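Local coordinates for protein L-iditol 2-dehydrogenase (Clostridium scindens, PDB 4OH1) that probably oxidises L-iditol and related sugar alcohols with NAD+ as a zinc-dependent dehydrogenase of the medium-chain alcohol dehydrogenase family, at residues I10-V21 with H51-E59; R241-G250 with L261-A272. All coordinates share one frame; numbering follows the deposited sequence.

Interaction 1: I10-V21 with H51-E59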
loop_
_atom_site.group_PDB
_atom_site.type_symbol
_atom_site.label_atom_id
_atom_site.label_comp_id
_atom_site.label_asym_id
_atom_site.label_seq_id
_atom_site.Cartn_x
_atom_site.Cartn_y
_atom_site.Cartn_z
ATOM N N ILE A 10 9.281 -32.949 27.633
ATOM C CA ILE A 10 9.261 -31.465 27.652
ATOM C C ILE A 10 9.478 -30.963 29.073
ATOM O O ILE A 10 9.547 -31.770 30.005
ATOM C CB ILE A 10 7.917 -30.883 27.148
ATOM C CG1 ILE A 10 6.753 -31.678 27.767
ATOM C CG2 ILE A 10 7.854 -30.889 25.602
ATOM C CD1 ILE A 10 5.481 -30.887 27.909
ATOM N N ARG A 11 9.564 -29.639 29.251
ATOM C CA ARG A 11 9.834 -29.095 30.589
ATOM C C ARG A 11 8.785 -29.556 31.608
ATOM O O ARG A 11 7.592 -29.286 31.405
ATOM C CB ARG A 11 9.892 -27.563 30.582
ATOM C CG ARG A 11 10.281 -27.001 31.966
ATOM C CD ARG A 11 10.802 -25.574 31.889
ATOM N NE ARG A 11 11.430 -25.169 33.144
ATOM C CZ ARG A 11 11.947 -23.968 33.381
ATOM N NH1 ARG A 11 11.902 -23.021 32.460
ATOM N NH2 ARG A 11 12.510 -23.712 34.558
ATOM N N ASP A 12 9.246 -30.255 32.659
ATOM C CA ASP A 12 8.420 -30.706 33.807
ATOM C C ASP A 12 8.622 -29.696 34.966
ATOM O O ASP A 12 9.613 -29.766 35.698
ATOM C CB ASP A 12 8.812 -32.156 34.223
ATOM C CG ASP A 12 7.912 -32.760 35.340
ATOM O OD1 ASP A 12 6.966 -32.095 35.817
ATOM O OD2 ASP A 12 8.164 -33.924 35.749
ATOM N N PHE A 13 7.696 -28.743 35.105
ATOM C CA PHE A 13 7.774 -27.737 36.164
ATOM C C PHE A 13 7.570 -28.332 37.566
ATOM O O PHE A 13 8.243 -27.885 38.475
ATOM C CB PHE A 13 6.789 -26.599 35.919
ATOM C CG PHE A 13 7.143 -25.729 34.743
ATOM C CD1 PHE A 13 8.163 -24.785 34.846
ATOM C CD2 PHE A 13 6.439 -25.838 33.533
ATOM C CE1 PHE A 13 8.487 -23.950 33.756
ATOM C CE2 PHE A 13 6.745 -25.016 32.424
ATOM C CZ PHE A 13 7.774 -24.067 32.535
ATOM N N GLU A 14 6.691 -29.334 37.748
ATOM C CA GLU A 14 6.494 -29.989 39.088
ATOM C C GLU A 14 7.567 -31.063 39.493
ATOM O O GLU A 14 7.343 -31.823 40.439
ATOM C CB GLU A 14 5.070 -30.589 39.227
ATOM N N LYS A 15 8.689 -31.140 38.757
ATOM C CA LYS A 15 9.917 -31.891 39.159
ATOM C C LYS A 15 11.211 -31.124 38.864
ATOM O O LYS A 15 12.310 -31.597 39.136
ATOM C CB LYS A 15 10.015 -33.225 38.415
ATOM C CG LYS A 15 8.970 -34.203 38.811
ATOM C CD LYS A 15 9.429 -35.605 38.584
ATOM C CE LYS A 15 8.655 -36.517 39.490
ATOM N NZ LYS A 15 8.415 -37.785 38.813
ATOM N N ASN A 16 11.071 -29.941 38.292
ATOM C CA ASN A 16 12.193 -29.194 37.749
ATOM C C ASN A 16 13.189 -30.025 36.925
ATOM O O ASN A 16 14.359 -30.140 37.298
ATOM C CB ASN A 16 12.914 -28.452 38.867
ATOM C CG ASN A 16 13.375 -27.087 38.435
ATOM O OD1 ASN A 16 13.388 -26.757 37.245
ATOM N ND2 ASN A 16 13.755 -26.277 39.404
ATOM N N THR A 17 12.701 -30.611 35.823
ATOM C CA THR A 17 13.547 -31.213 34.778
ATOM C C THR A 17 13.294 -30.532 33.429
ATOM O O THR A 17 12.192 -30.053 33.140
ATOM C CB THR A 17 13.327 -32.736 34.636
ATOM O OG1 THR A 17 11.924 -33.028 34.675
ATOM C CG2 THR A 17 14.029 -33.483 35.752
HETATM N N MSE A 18 14.337 -30.485 32.612
HETATM C CA MSE A 18 14.244 -29.950 31.253
HETATM C C MSE A 18 13.799 -31.020 30.246
HETATM O O MSE A 18 13.809 -32.221 30.533
HETATM C CB MSE A 18 15.595 -29.362 30.823
HETATM C CG MSE A 18 16.068 -28.225 31.701
HETATM SE SE MSE A 18 14.795 -26.740 31.690
HETATM C CE MSE A 18 15.108 -26.078 33.536
ATOM N N GLY A 19 13.419 -30.564 29.052
ATOM C CA GLY A 19 13.031 -31.466 27.963
ATOM C C GLY A 19 14.215 -32.233 27.399
ATOM O O GLY A 19 15.351 -31.787 27.530
ATOM N N THR A 20 13.942 -33.367 26.758
ATOM C CA THR A 20 14.988 -34.196 26.132
ATOM C C THR A 20 14.796 -34.515 24.621
ATOM O O THR A 20 13.680 -34.514 24.081
ATOM C CB THR A 20 15.088 -35.521 26.881
ATOM O OG1 THR A 20 13.803 -36.158 26.856
ATOM C CG2 THR A 20 15.481 -35.254 28.312
ATOM N N VAL A 21 15.906 -34.756 23.933
ATOM C CA VAL A 21 15.884 -35.105 22.512
ATOM C C VAL A 21 16.687 -36.360 22.323
ATOM O O VAL A 21 17.844 -36.435 22.764
ATOM C CB VAL A 21 16.494 -34.002 21.654
ATOM C CG1 VAL A 21 16.646 -34.477 20.244
ATOM C CG2 VAL A 21 15.569 -32.769 21.655
ATOM N N HIS A 51 11.689 -23.709 23.018
ATOM C CA HIS A 51 10.488 -23.425 23.846
ATOM C C HIS A 51 9.716 -24.712 24.183
ATOM O O HIS A 51 9.230 -24.859 25.298
ATOM C CB HIS A 51 9.567 -22.391 23.135
ATOM C CG HIS A 51 8.324 -22.019 23.901
ATOM N ND1 HIS A 51 8.226 -20.863 24.647
ATOM C CD2 HIS A 51 7.122 -22.634 24.009
ATOM C CE1 HIS A 51 7.025 -20.789 25.194
ATOM N NE2 HIS A 51 6.337 -21.853 24.825
ATOM N N ILE A 52 9.603 -25.636 23.222
ATOM C CA ILE A 52 8.994 -26.968 23.465
ATOM C C ILE A 52 9.744 -27.670 24.584
ATOM O O ILE A 52 9.154 -28.264 25.481
ATOM C CB ILE A 52 9.004 -27.887 22.179
ATOM C CG1 ILE A 52 8.053 -27.321 21.105
ATOM C CG2 ILE A 52 8.598 -29.318 22.519
ATOM C CD1 ILE A 52 8.290 -27.859 19.685
ATOM N N LEU A 53 11.059 -27.558 24.524
ATOM C CA LEU A 53 11.910 -28.356 25.359
ATOM C C LEU A 53 12.107 -27.741 26.749
ATOM O O LEU A 53 11.925 -28.397 27.759
ATOM C CB LEU A 53 13.253 -28.551 24.651
ATOM C CG LEU A 53 13.189 -29.533 23.480
ATOM C CD1 LEU A 53 14.280 -29.260 22.392
ATOM C CD2 LEU A 53 13.304 -30.927 24.065
ATOM N N THR A 54 12.472 -26.468 26.775
ATOM C CA THR A 54 12.894 -25.809 28.001
ATOM C C THR A 54 11.855 -24.767 28.444
ATOM O O THR A 54 12.076 -24.012 29.405
ATOM C CB THR A 54 14.286 -25.144 27.785
ATOM O OG1 THR A 54 14.228 -24.221 26.677
ATOM C CG2 THR A 54 15.371 -26.226 27.541
ATOM N N GLY A 55 10.712 -24.755 27.760
ATOM C CA GLY A 55 9.792 -23.639 27.848
ATOM C C GLY A 55 8.497 -23.892 28.593
ATOM O O GLY A 55 8.113 -25.055 28.941
ATOM N N ASN A 56 7.835 -22.753 28.816
ATOM C CA ASN A 56 6.567 -22.685 29.503
ATOM C C ASN A 56 5.490 -22.711 28.446
ATOM O O ASN A 56 5.453 -21.829 27.582
ATOM C CB ASN A 56 6.488 -21.400 30.313
ATOM C CG ASN A 56 5.276 -21.359 31.194
ATOM O OD1 ASN A 56 4.197 -20.955 30.772
ATOM N ND2 ASN A 56 5.441 -21.785 32.430
ATOM N N LEU A 57 4.614 -23.713 28.532
ATOM C CA LEU A 57 3.769 -24.100 27.401
ATOM C C LEU A 57 2.245 -23.825 27.511
ATOM O O LEU A 57 1.525 -24.143 26.578
ATOM C CB LEU A 57 4.009 -25.593 27.096
ATOM C CG LEU A 57 5.469 -26.054 26.906
ATOM C CD1 LEU A 57 5.550 -27.553 26.676
ATOM C CD2 LEU A 57 6.093 -25.320 25.733
ATOM N N GLY A 58 1.751 -23.245 28.611
ATOM C CA GLY A 58 0.314 -22.894 28.734
ATOM C C GLY A 58 -0.608 -24.110 28.852
ATOM O O GLY A 58 -0.165 -25.165 29.313
ATOM N N GLU A 59 -1.884 -23.963 28.445
ATOM C CA GLU A 59 -2.890 -25.079 28.421
ATOM C C GLU A 59 -2.478 -26.153 27.399
ATOM O O GLU A 59 -2.840 -27.344 27.506
ATOM C CB GLU A 59 -4.299 -24.551 28.095
#

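Interaction 2: R241-G250 with L261-A272. With EDO (1,2-ethanediol), chain F.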
loop_
_atom_site.group_PDB
_atom_site.type_symbol
_atom_site.label_atom_id
_atom_site.label_comp_id
_atom_site.label_asym_id
_atom_site.label_seq_id
_atom_site.Cartn_x
_atom_site.Cartn_y
_atom_site.Cartn_z
ATOM N N ARG A 241 12.783 8.957 18.301
ATOM C CA ARG A 241 12.216 7.661 18.542
ATOM C C ARG A 241 12.290 6.815 17.240
ATOM O O ARG A 241 12.613 7.343 16.177
ATOM C CB ARG A 241 10.822 7.816 19.103
ATOM C CG ARG A 241 10.858 8.224 20.535
ATOM C CD ARG A 241 9.539 8.074 21.200
ATOM N NE ARG A 241 8.755 9.250 20.931
ATOM C CZ ARG A 241 7.422 9.308 20.971
ATOM N NH1 ARG A 241 6.670 8.232 21.178
ATOM N NH2 ARG A 241 6.837 10.461 20.738
ATOM N N TYR A 242 12.067 5.509 17.372
ATOM C CA TYR A 242 12.285 4.575 16.297
ATOM C C TYR A 242 11.091 4.359 15.383
ATOM O O TYR A 242 9.986 4.130 15.841
ATOM C CB TYR A 242 12.808 3.256 16.860
ATOM C CG TYR A 242 14.215 3.385 17.362
ATOM C CD1 TYR A 242 14.477 3.954 18.601
ATOM C CD2 TYR A 242 15.278 2.947 16.622
ATOM C CE1 TYR A 242 15.767 4.126 19.045
ATOM C CE2 TYR A 242 16.611 3.101 17.081
ATOM C CZ TYR A 242 16.832 3.699 18.270
ATOM O OH TYR A 242 18.115 3.837 18.758
ATOM N N ASP A 243 11.316 4.399 14.077
ATOM C CA ASP A 243 10.177 4.190 13.148
ATOM C C ASP A 243 9.649 2.745 13.117
ATOM O O ASP A 243 8.472 2.524 12.897
ATOM C CB ASP A 243 10.504 4.645 11.739
ATOM C CG ASP A 243 11.060 6.071 11.705
ATOM O OD1 ASP A 243 10.415 7.023 12.167
ATOM O OD2 ASP A 243 12.176 6.220 11.223
ATOM N N CYS A 244 10.528 1.794 13.392
ATOM C CA CYS A 244 10.264 0.399 13.248
ATOM C C CYS A 244 10.776 -0.270 14.513
ATOM O O CYS A 244 11.910 -0.055 14.888
ATOM C CB CYS A 244 11.037 -0.152 12.058
ATOM S SG CYS A 244 10.732 0.739 10.495
ATOM N N VAL A 245 9.926 -1.020 15.181
ATOM C CA VAL A 245 10.334 -1.816 16.336
ATOM C C VAL A 245 9.968 -3.295 16.102
ATOM O O VAL A 245 8.813 -3.631 15.744
ATOM C CB VAL A 245 9.688 -1.266 17.636
ATOM C CG1 VAL A 245 9.851 -2.219 18.800
ATOM C CG2 VAL A 245 10.279 0.104 18.016
ATOM N N LEU A 246 10.957 -4.168 16.311
ATOM C CA LEU A 246 10.789 -5.596 16.070
ATOM C C LEU A 246 11.067 -6.381 17.325
ATOM O O LEU A 246 12.206 -6.417 17.775
ATOM C CB LEU A 246 11.765 -6.067 15.014
ATOM C CG LEU A 246 11.223 -5.472 13.716
ATOM C CD1 LEU A 246 12.194 -4.601 13.184
ATOM C CD2 LEU A 246 10.744 -6.500 12.784
ATOM N N GLU A 247 10.034 -7.003 17.866
ATOM C CA GLU A 247 10.132 -7.715 19.181
ATOM C C GLU A 247 10.222 -9.223 18.982
ATOM O O GLU A 247 9.237 -9.880 18.612
ATOM C CB GLU A 247 8.950 -7.395 20.079
ATOM C CG GLU A 247 9.223 -7.591 21.619
ATOM C CD GLU A 247 9.942 -8.902 21.989
ATOM O OE1 GLU A 247 9.371 -10.012 21.875
ATOM O OE2 GLU A 247 11.100 -8.779 22.413
ATOM N N GLY A 248 11.433 -9.744 19.204
ATOM C CA GLY A 248 11.741 -11.161 19.025
ATOM C C GLY A 248 12.227 -11.890 20.292
ATOM O O GLY A 248 12.588 -13.037 20.218
ATOM N N THR A 249 12.274 -11.245 21.454
ATOM C CA THR A 249 12.675 -11.957 22.667
ATOM C C THR A 249 11.558 -12.773 23.268
ATOM O O THR A 249 11.841 -13.696 23.977
ATOM C CB THR A 249 13.113 -11.035 23.790
ATOM O OG1 THR A 249 11.982 -10.279 24.260
ATOM C CG2 THR A 249 14.247 -10.101 23.312
ATOM N N GLY A 250 10.306 -12.404 23.061
ATOM C CA GLY A 250 9.197 -13.099 23.692
ATOM C C GLY A 250 9.020 -12.720 25.150
ATOM O O GLY A 250 8.262 -13.350 25.869
ATOM N N LEU A 261 9.904 2.982 22.827
ATOM C CA LEU A 261 10.848 3.418 21.788
ATOM C C LEU A 261 10.208 3.832 20.486
ATOM O O LEU A 261 10.780 4.560 19.690
ATOM C CB LEU A 261 11.821 2.276 21.457
ATOM C CG LEU A 261 12.827 1.897 22.520
ATOM C CD1 LEU A 261 13.458 0.585 22.136
ATOM C CD2 LEU A 261 13.872 2.951 22.726
ATOM N N LEU A 262 9.001 3.394 20.272
ATOM C CA LEU A 262 8.358 3.585 19.023
ATOM C C LEU A 262 7.975 5.072 18.756
ATOM O O LEU A 262 7.349 5.723 19.560
ATOM C CB LEU A 262 7.111 2.670 18.982
ATOM C CG LEU A 262 6.517 2.560 17.557
ATOM C CD1 LEU A 262 7.411 1.819 16.613
ATOM C CD2 LEU A 262 5.160 1.863 17.670
ATOM N N ALA A 263 8.373 5.583 17.607
ATOM C CA ALA A 263 8.024 6.943 17.184
ATOM C C ALA A 263 6.558 7.115 16.893
ATOM O O ALA A 263 5.824 6.142 16.717
ATOM C CB ALA A 263 8.800 7.299 15.965
ATOM N N ARG A 264 6.121 8.375 16.828
ATOM C CA ARG A 264 4.772 8.681 16.417
ATOM C C ARG A 264 4.583 8.158 15.008
ATOM O O ARG A 264 5.481 8.258 14.198
ATOM C CB ARG A 264 4.487 10.184 16.474
ATOM C CG ARG A 264 4.627 10.777 17.854
ATOM C CD ARG A 264 4.342 12.316 17.871
ATOM N NE ARG A 264 2.911 12.585 17.979
ATOM C CZ ARG A 264 2.361 13.769 17.725
ATOM N NH1 ARG A 264 3.122 14.785 17.336
ATOM N NH2 ARG A 264 1.050 13.957 17.840
ATOM N N ASP A 265 3.433 7.566 14.732
ATOM C CA ASP A 265 3.191 6.908 13.471
ATOM C C ASP A 265 4.119 5.706 13.166
ATOM O O ASP A 265 4.191 5.274 12.039
ATOM C CB ASP A 265 3.261 7.916 12.300
ATOM C CG ASP A 265 2.484 7.447 11.083
ATOM O OD1 ASP A 265 1.398 6.815 11.264
ATOM O OD2 ASP A 265 2.927 7.702 9.930
ATOM N N GLY A 266 4.854 5.203 14.136
ATOM C CA GLY A 266 5.753 4.081 13.924
ATOM C C GLY A 266 5.052 2.723 13.910
ATOM O O GLY A 266 3.883 2.624 14.286
ATOM N N ASP A 267 5.788 1.681 13.507
ATOM C CA ASP A 267 5.246 0.326 13.399
ATOM C C ASP A 267 6.038 -0.593 14.265
ATOM O O ASP A 267 7.260 -0.764 14.086
ATOM C CB ASP A 267 5.273 -0.207 11.980
ATOM C CG ASP A 267 4.378 0.555 11.066
ATOM O OD1 ASP A 267 3.196 0.176 10.993
ATOM O OD2 ASP A 267 4.854 1.523 10.417
ATOM N N ALA A 268 5.346 -1.181 15.214
ATOM C CA ALA A 268 5.946 -2.233 16.087
ATOM C C ALA A 268 5.367 -3.607 15.749
ATOM O O ALA A 268 4.129 -3.767 15.701
ATOM C CB ALA A 268 5.675 -1.933 17.529
ATOM N N VAL A 269 6.262 -4.596 15.637
ATOM C CA VAL A 269 5.900 -5.953 15.263
ATOM C C VAL A 269 6.368 -6.926 16.352
ATOM O O VAL A 269 7.557 -7.006 16.686
ATOM C CB VAL A 269 6.522 -6.365 13.945
ATOM C CG1 VAL A 269 6.027 -7.716 13.545
ATOM C CG2 VAL A 269 6.108 -5.395 12.846
ATOM N N TYR A 270 5.388 -7.665 16.868
ATOM C CA TYR A 270 5.566 -8.653 17.911
ATOM C C TYR A 270 5.408 -10.006 17.278
ATOM O O TYR A 270 4.316 -10.457 17.017
ATOM C CB TYR A 270 4.544 -8.401 19.037
ATOM C CG TYR A 270 4.799 -7.091 19.730
ATOM C CD1 TYR A 270 5.700 -6.983 20.777
ATOM C CD2 TYR A 270 4.178 -5.932 19.302
ATOM C CE1 TYR A 270 5.953 -5.739 21.414
ATOM C CE2 TYR A 270 4.429 -4.707 19.909
ATOM C CZ TYR A 270 5.299 -4.620 20.977
ATOM O OH TYR A 270 5.548 -3.386 21.514
ATOM N N PHE A 271 6.533 -10.622 16.994
ATOM C CA PHE A 271 6.601 -11.894 16.254
ATOM C C PHE A 271 7.139 -13.075 17.051
ATOM O O PHE A 271 7.160 -14.186 16.551
ATOM C CB PHE A 271 7.462 -11.720 14.960
ATOM C CG PHE A 271 8.899 -11.428 15.210
ATOM C CD1 PHE A 271 9.348 -10.131 15.349
ATOM C CD2 PHE A 271 9.838 -12.446 15.233
ATOM C CE1 PHE A 271 10.725 -9.850 15.580
ATOM C CE2 PHE A 271 11.218 -12.171 15.472
ATOM C CZ PHE A 271 11.648 -10.879 15.645
ATOM N N ALA A 272 7.617 -12.829 18.269
ATOM C CA ALA A 272 8.083 -13.895 19.122
ATOM C C ALA A 272 6.920 -14.754 19.600
ATOM O O ALA A 272 5.752 -14.376 19.528
ATOM C CB ALA A 272 8.815 -13.326 20.289
HETATM C C1 EDO F . 11.269 10.526 13.852
HETATM O O1 EDO F . 11.914 9.265 13.645
HETATM C C2 EDO F . 11.975 11.578 13.010
HETATM O O2 EDO F . 11.952 11.217 11.609
HETATM O O HOH W 1 7.168 2.763 10.200
HETATM O O HOH W 2 7.408 6.775 12.529
#

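Interaction 1: I10-V21 with H51-E59
The Phe13 ring meets Asn56 and the Arg11 guanidinium meets Thr54, where helix 48-54 gives way to the chain that follows. One face of the ring lies over Arg11 CG. Asn56 N lies at the ring edge, in its plane; Asn56 ND2 comes within 3.3 Å of Phe13 CZ, the two side chains crossing at about a right angle with ring and amide planes 56° apart. The guanidinium group is sandwiched in turn, with Phe13 CE1 over one face and CE of selenomethionine Met18 over the other. With CG anti to the backbone N (chi1 -176°) and an extended chain, Arg11 carries NH1 to Thr54 O, a hydrogen bond of 3.2 Å that bends to 139° at the hydrogen. Leu53 O accepts a weak bond from Gly19 N. Alongside, Ile10 CG2 packs on Ile52 CG2 at 3.5 Å and Ile10 CD1 on Leu57 CD1 at 3.6 Å, while Leu53 spreads its methyl groups against Val21 CG2. The carbonyl oxygens of Ile52 and Gly55 are buried here without a polar partner. A turn with a G1 beta bulge, in which Asn16 and Thr17 face Asp12, thus covers a helix C-terminus in the GroES-like catalytic domain of a zinc-dependent alcohol dehydrogenase.

Interaction 2: R241-G250 with L261-A272
Strands 244-247 and 266-270 run parallel as neighbours in the Rossmann-type sheet, joined by the beta-alpha-beta crossover through helix 252-261. Their backbone ladder includes Val269 N to Val245 O at 2.7 Å, and side chains fill the relief on both faces. On one face, Val245 CG2 fits against Leu262 CD1 at 3.6 Å, with Ala268 CB a low bump beside it. Further along that face, the Glu247 and Tyr270 side chains cross at about a right angle, Glu247 CB 3.3 Å from Tyr270 CD1. On the opposite face Leu246 CD2 lies by Val269 CB, and Leu246 CB is 4.0 Å from Phe271 CE1. The Phe271 ring swings back to set one face against Glu247 O and Gly248 CA, its CZ 3.4 Å from Gly248 CA; chi1 of 66° wedges CG between the backbone N and the carbonyl carbon. At the other end, the bent Arg241 chain folds over Ala263, sends a weak bond from NH1 to Leu262 O and forms a salt bridge with Asp291. Glu247 folds back at chi2 (-46°) to grip the turn after its strand: OE2 takes Thr249 N and Thr249 OG1 from opposite faces of the carboxylate plane, while OE1 receives Gly250 N on its syn lone pair at 2.8 Å.

How the interactions relate
Interaction 1 is only partly buried and belongs to the GroES-like catalytic domain, whereas interaction 2 is a buried contact inside the Rossmann-type domain. They share no helix or strand: their centres lie 29 Å apart and their nearest atoms about 8 Å. Chemistry follows place. Segments 10-21 and 51-59 join a turn to a helix end through side chains set against backbone carbonyls and one another, with two hydrogen bonds, one weak; segments 241-250 and 261-272 are held by a parallel backbone ladder, interrupted where the chain turns a corner, with largely apolar side chains on its faces. Both approach the zinc site of Cys46, His74, Glu75 and Glu157: the side chains of Ile52 and Phe271 are about 11 Å and 10 Å from a zinc ion.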